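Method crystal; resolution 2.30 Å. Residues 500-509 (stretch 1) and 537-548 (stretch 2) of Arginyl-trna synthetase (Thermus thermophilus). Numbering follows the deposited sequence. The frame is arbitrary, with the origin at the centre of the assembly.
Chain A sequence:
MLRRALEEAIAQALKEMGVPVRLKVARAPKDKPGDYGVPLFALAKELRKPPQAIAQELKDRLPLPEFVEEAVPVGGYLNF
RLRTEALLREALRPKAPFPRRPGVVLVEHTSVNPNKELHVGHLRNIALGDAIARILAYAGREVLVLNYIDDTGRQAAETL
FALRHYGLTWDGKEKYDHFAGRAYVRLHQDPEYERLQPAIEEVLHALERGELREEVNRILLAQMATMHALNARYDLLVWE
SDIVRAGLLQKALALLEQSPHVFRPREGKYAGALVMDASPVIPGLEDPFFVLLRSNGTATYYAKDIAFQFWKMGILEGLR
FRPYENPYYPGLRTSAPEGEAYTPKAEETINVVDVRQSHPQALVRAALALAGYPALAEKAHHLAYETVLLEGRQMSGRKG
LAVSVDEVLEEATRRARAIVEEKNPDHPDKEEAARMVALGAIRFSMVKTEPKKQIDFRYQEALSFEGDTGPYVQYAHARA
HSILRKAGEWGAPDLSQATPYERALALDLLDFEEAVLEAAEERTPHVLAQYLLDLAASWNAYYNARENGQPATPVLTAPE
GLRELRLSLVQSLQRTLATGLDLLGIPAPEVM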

# COMPACT_ATOMS: atom_id res chain seq x y z
N PRO A 500 -15.57 27.59 18.03
CA PRO A 500 -16.04 26.33 17.45
C PRO A 500 -15.25 25.94 16.20
O PRO A 500 -15.22 24.76 15.82
CB PRO A 500 -17.51 26.63 17.14
CG PRO A 500 -17.90 27.55 18.27
CD PRO A 500 -16.70 28.49 18.32
N TYR A 501 -14.61 26.92 15.55
CA TYR A 501 -13.81 26.64 14.35
C TYR A 501 -12.55 25.87 14.72
O TYR A 501 -12.16 24.93 14.02
CB TYR A 501 -13.39 27.93 13.64
CG TYR A 501 -14.50 28.66 12.92
CD1 TYR A 501 -15.09 29.79 13.48
CD2 TYR A 501 -14.94 28.23 11.67
CE1 TYR A 501 -16.10 30.49 12.81
CE2 TYR A 501 -15.95 28.92 10.99
CZ TYR A 501 -16.52 30.05 11.56
OH TYR A 501 -17.50 30.74 10.89
N GLU A 502 -11.89 26.28 15.80
CA GLU A 502 -10.69 25.59 16.25
C GLU A 502 -11.05 24.18 16.72
O GLU A 502 -10.36 23.22 16.39
CB GLU A 502 -10.03 26.34 17.42
CG GLU A 502 -9.18 27.54 17.03
CD GLU A 502 -10.00 28.63 16.39
OE1 GLU A 502 -9.71 28.97 15.22
OE2 GLU A 502 -10.93 29.16 17.05
N ARG A 503 -12.14 24.07 17.47
CA ARG A 503 -12.59 22.79 17.99
C ARG A 503 -12.90 21.79 16.89
O ARG A 503 -12.41 20.66 16.91
CB ARG A 503 -13.82 22.98 18.88
CG ARG A 503 -14.30 21.69 19.54
CD ARG A 503 -15.60 21.89 20.31
NE ARG A 503 -16.22 20.61 20.65
CZ ARG A 503 -15.77 19.77 21.57
NH1 ARG A 503 -14.68 20.08 22.27
NH2 ARG A 503 -16.39 18.63 21.80
N ALA A 504 -13.71 22.20 15.92
CA ALA A 504 -14.09 21.34 14.81
C ALA A 504 -12.87 20.84 14.04
O ALA A 504 -12.79 19.67 13.69
CB ALA A 504 -15.05 22.08 13.87
N LEU A 505 -11.93 21.73 13.76
CA LEU A 505 -10.73 21.34 13.03
C LEU A 505 -9.84 20.41 13.86
O LEU A 505 -9.33 19.42 13.35
CB LEU A 505 -9.92 22.58 12.62
CG LEU A 505 -8.59 22.29 11.91
CD1 LEU A 505 -8.84 21.43 10.66
CD2 LEU A 505 -7.94 23.61 11.51
N ALA A 506 -9.66 20.75 15.13
CA ALA A 506 -8.84 19.93 16.02
C ALA A 506 -9.40 18.50 16.06
O ALA A 506 -8.64 17.53 16.04
CB ALA A 506 -8.84 20.53 17.41
N LEU A 507 -10.72 18.38 16.10
CA LEU A 507 -11.37 17.07 16.15
C LEU A 507 -11.06 16.23 14.91
O LEU A 507 -10.83 15.02 15.01
CB LEU A 507 -12.88 17.25 16.31
CG LEU A 507 -13.76 16.03 16.60
CD1 LEU A 507 -13.20 15.22 17.77
CD2 LEU A 507 -15.17 16.54 16.91
N ASP A 508 -11.03 16.86 13.73
CA ASP A 508 -10.70 16.09 12.53
C ASP A 508 -9.26 15.61 12.62
O ASP A 508 -8.92 14.54 12.12
CB ASP A 508 -10.89 16.93 11.27
CG ASP A 508 -12.35 17.17 10.96
OD1 ASP A 508 -13.16 16.27 11.28
OD2 ASP A 508 -12.69 18.24 10.42
N LEU A 509 -8.42 16.39 13.28
CA LEU A 509 -7.02 16.02 13.46
C LEU A 509 -6.87 14.80 14.38
O LEU A 509 -5.91 14.04 14.26
CB LEU A 509 -6.24 17.20 14.03
CG LEU A 509 -5.84 18.26 13.01
CD1 LEU A 509 -5.35 19.52 13.72
CD2 LEU A 509 -4.75 17.70 12.10
N ALA A 537 -10.18 19.12 3.21
CA ALA A 537 -11.45 19.81 3.03
C ALA A 537 -11.79 20.61 4.28
O ALA A 537 -12.31 21.73 4.20
CB ALA A 537 -12.57 18.80 2.74
N SER A 538 -11.51 20.02 5.44
CA SER A 538 -11.76 20.66 6.73
C SER A 538 -10.85 21.88 6.88
O SER A 538 -11.28 22.93 7.36
CB SER A 538 -11.49 19.67 7.86
OG SER A 538 -11.68 20.26 9.13
N TRP A 539 -9.60 21.74 6.47
CA TRP A 539 -8.66 22.85 6.54
C TRP A 539 -9.11 24.00 5.63
O TRP A 539 -9.08 25.16 6.02
CB TRP A 539 -7.26 22.39 6.14
CG TRP A 539 -6.36 23.50 5.72
CD1 TRP A 539 -5.90 23.75 4.46
CD2 TRP A 539 -5.83 24.54 6.55
NE1 TRP A 539 -5.12 24.88 4.45
CE2 TRP A 539 -5.06 25.39 5.72
CE3 TRP A 539 -5.93 24.84 7.91
CZ2 TRP A 539 -4.40 26.52 6.21
CZ3 TRP A 539 -5.27 25.97 8.41
CH2 TRP A 539 -4.51 26.79 7.55
N ASN A 540 -9.54 23.67 4.42
CA ASN A 540 -9.99 24.70 3.49
C ASN A 540 -11.24 25.45 3.97
O ASN A 540 -11.30 26.67 3.85
CB ASN A 540 -10.24 24.08 2.10
CG ASN A 540 -8.95 23.85 1.34
OD1 ASN A 540 -8.04 24.67 1.39
ND2 ASN A 540 -8.87 22.74 0.63
N ALA A 541 -12.22 24.73 4.50
CA ALA A 541 -13.44 25.36 5.00
C ALA A 541 -13.06 26.26 6.17
O ALA A 541 -13.59 27.36 6.34
CB ALA A 541 -14.44 24.30 5.46
N TYR A 542 -12.13 25.78 6.99
CA TYR A 542 -11.65 26.53 8.14
C TYR A 542 -10.96 27.81 7.67
O TYR A 542 -11.27 28.90 8.14
CB TYR A 542 -10.66 25.66 8.93
CG TYR A 542 -10.00 26.34 10.10
CD1 TYR A 542 -10.69 26.56 11.30
CD2 TYR A 542 -8.65 26.73 10.03
CE1 TYR A 542 -10.07 27.15 12.39
CE2 TYR A 542 -8.02 27.32 11.12
CZ TYR A 542 -8.74 27.52 12.30
OH TYR A 542 -8.11 28.08 13.39
N TYR A 543 -10.04 27.68 6.72
CA TYR A 543 -9.31 28.84 6.19
C TYR A 543 -10.22 29.86 5.49
O TYR A 543 -10.05 31.07 5.66
CB TYR A 543 -8.25 28.37 5.20
CG TYR A 543 -7.44 29.51 4.59
CD1 TYR A 543 -6.29 29.99 5.22
CD2 TYR A 543 -7.82 30.08 3.37
CE1 TYR A 543 -5.54 31.01 4.65
CE2 TYR A 543 -7.07 31.11 2.80
CZ TYR A 543 -5.93 31.56 3.45
OH TYR A 543 -5.19 32.58 2.90
N ASN A 544 -11.17 29.37 4.71
CA ASN A 544 -12.08 30.22 3.96
C ASN A 544 -13.24 30.84 4.74
O ASN A 544 -13.89 31.75 4.23
CB ASN A 544 -12.67 29.45 2.76
CG ASN A 544 -11.61 29.04 1.76
OD1 ASN A 544 -10.67 29.79 1.49
ND2 ASN A 544 -11.76 27.84 1.20
N ALA A 545 -13.51 30.36 5.95
CA ALA A 545 -14.63 30.88 6.73
C ALA A 545 -14.64 32.40 6.86
O ALA A 545 -13.60 33.03 7.08
CB ALA A 545 -14.63 30.25 8.12
N ARG A 546 -15.83 32.98 6.71
CA ARG A 546 -16.05 34.42 6.81
C ARG A 546 -17.37 34.68 7.53
O ARG A 546 -18.29 33.86 7.47
CB ARG A 546 -16.10 35.08 5.42
CG ARG A 546 -14.76 35.08 4.66
CD ARG A 546 -14.91 35.72 3.28
NE ARG A 546 -15.18 37.16 3.36
CZ ARG A 546 -14.27 38.08 3.66
NH1 ARG A 546 -13.01 37.73 3.92
NH2 ARG A 546 -14.62 39.36 3.73
N GLU A 547 -17.45 35.82 8.22
CA GLU A 547 -18.65 36.23 8.95
C GLU A 547 -18.62 37.74 9.13
O GLU A 547 -17.56 38.33 9.40
CB GLU A 547 -18.72 35.57 10.33
CG GLU A 547 -19.03 34.08 10.32
CD GLU A 547 -19.33 33.55 11.71
OE1 GLU A 547 -20.26 34.08 12.35
OE2 GLU A 547 -18.63 32.61 12.16
N ASN A 548 -19.78 38.37 8.99
CA ASN A 548 -19.91 39.81 9.16
C ASN A 548 -18.93 40.59 8.31
O ASN A 548 -18.32 41.55 8.77
CB ASN A 548 -19.74 40.16 10.64
CG ASN A 548 -20.81 39.53 11.51
OD1 ASN A 548 -20.59 39.26 12.69
ND2 ASN A 548 -21.98 39.30 10.93

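The contact between the two stretches is centred on Leu-505 and Tyr-542, which meet between two nearly antiparallel helices. The axes of helix 500-509 and helix 537-544 approach to 9.9 Å, with 168° between their N-to-C directions, so that successive turns of one helix face turns of the other in reverse order. Tyr-501 thus lies across from Tyr-542, with their CA atoms 6.6 Å apart, and Leu-505 lies across from Ser-538, where the CA atoms are separated by 6.4 Å.

Leu-505 is buried and points its CA-to-CB bond toward the second helix. In its t,p rotamer it lays CD2 over one face of the Tyr-542 ring, 3.6 Å from the ring centroid and 15° off the ring normal, a CH-pi contact; the closest ring atom, Tyr-542 CD2, is 3.5 Å from Leu-505 CD2. The same methyl reaches the edge of the Trp-539 indole, with Leu-505 CD2 4.3 Å from Trp-539 CE3. A branched aliphatic side chain suits this place, since it can fill the space between the two aromatic residues without bringing in a polar group. Its other methyl packs against the neighbouring turn, where Leu-505 CD1 lies 3.4 Å from Ser-538 OG.

Tyr-542, with chi1 near t, also points toward the first helix and loses 99 Å² to it, the largest area covered on any residue of the contact. Beyond the leucine, its ring meets the start of the preceding turn: Tyr-542 CE1 is 3.6 Å from Tyr-501 CB and 3.5 Å from Tyr-501 O. That carbonyl oxygen is already engaged within its own helix, accepting a hydrogen bond from Leu-505 N at 3.2 Å. Tyr-501 carries the apolar packing past the end of the second helix, placing CE2 3.4 Å from Ala-545 CB. Ala-545 is the first residue to leave helical phi/psi, and its small methyl allows the tyrosine ring to come close as the chain turns into the short strand 546-547.

Around this apolar centre lie three short hydrogen bonds, each from a hydroxyl to a carboxylate. Tyr-542 OH donates to Glu-502 OE1 at 2.6 Å. Although the CA-to-CB bond of Glu-502 points away from the second stretch, the m,p bend of its side chain brings the carboxylate back to the edge of the tyrosine ring, giving the buried phenol an acceptor. Glu-502 OE1 is also hydrogen-bonded elsewhere in the structure. Toward the C-terminal end of stretch 1, Ser-538 OG donates to Asp-508 OD2 at 2.6 Å; both residues point across the gap, and their short side chains suit a place where the helices remain close.

At the other end, Tyr-501 OH donates to Glu-547 OE2 at 2.5 Å, near the plane of the ring. Here the long tyrosine and the extended glutamate meet beyond the helix end, tying the exposed strand residue to the first helix. In all, 464 Å² is buried, summed over both sides.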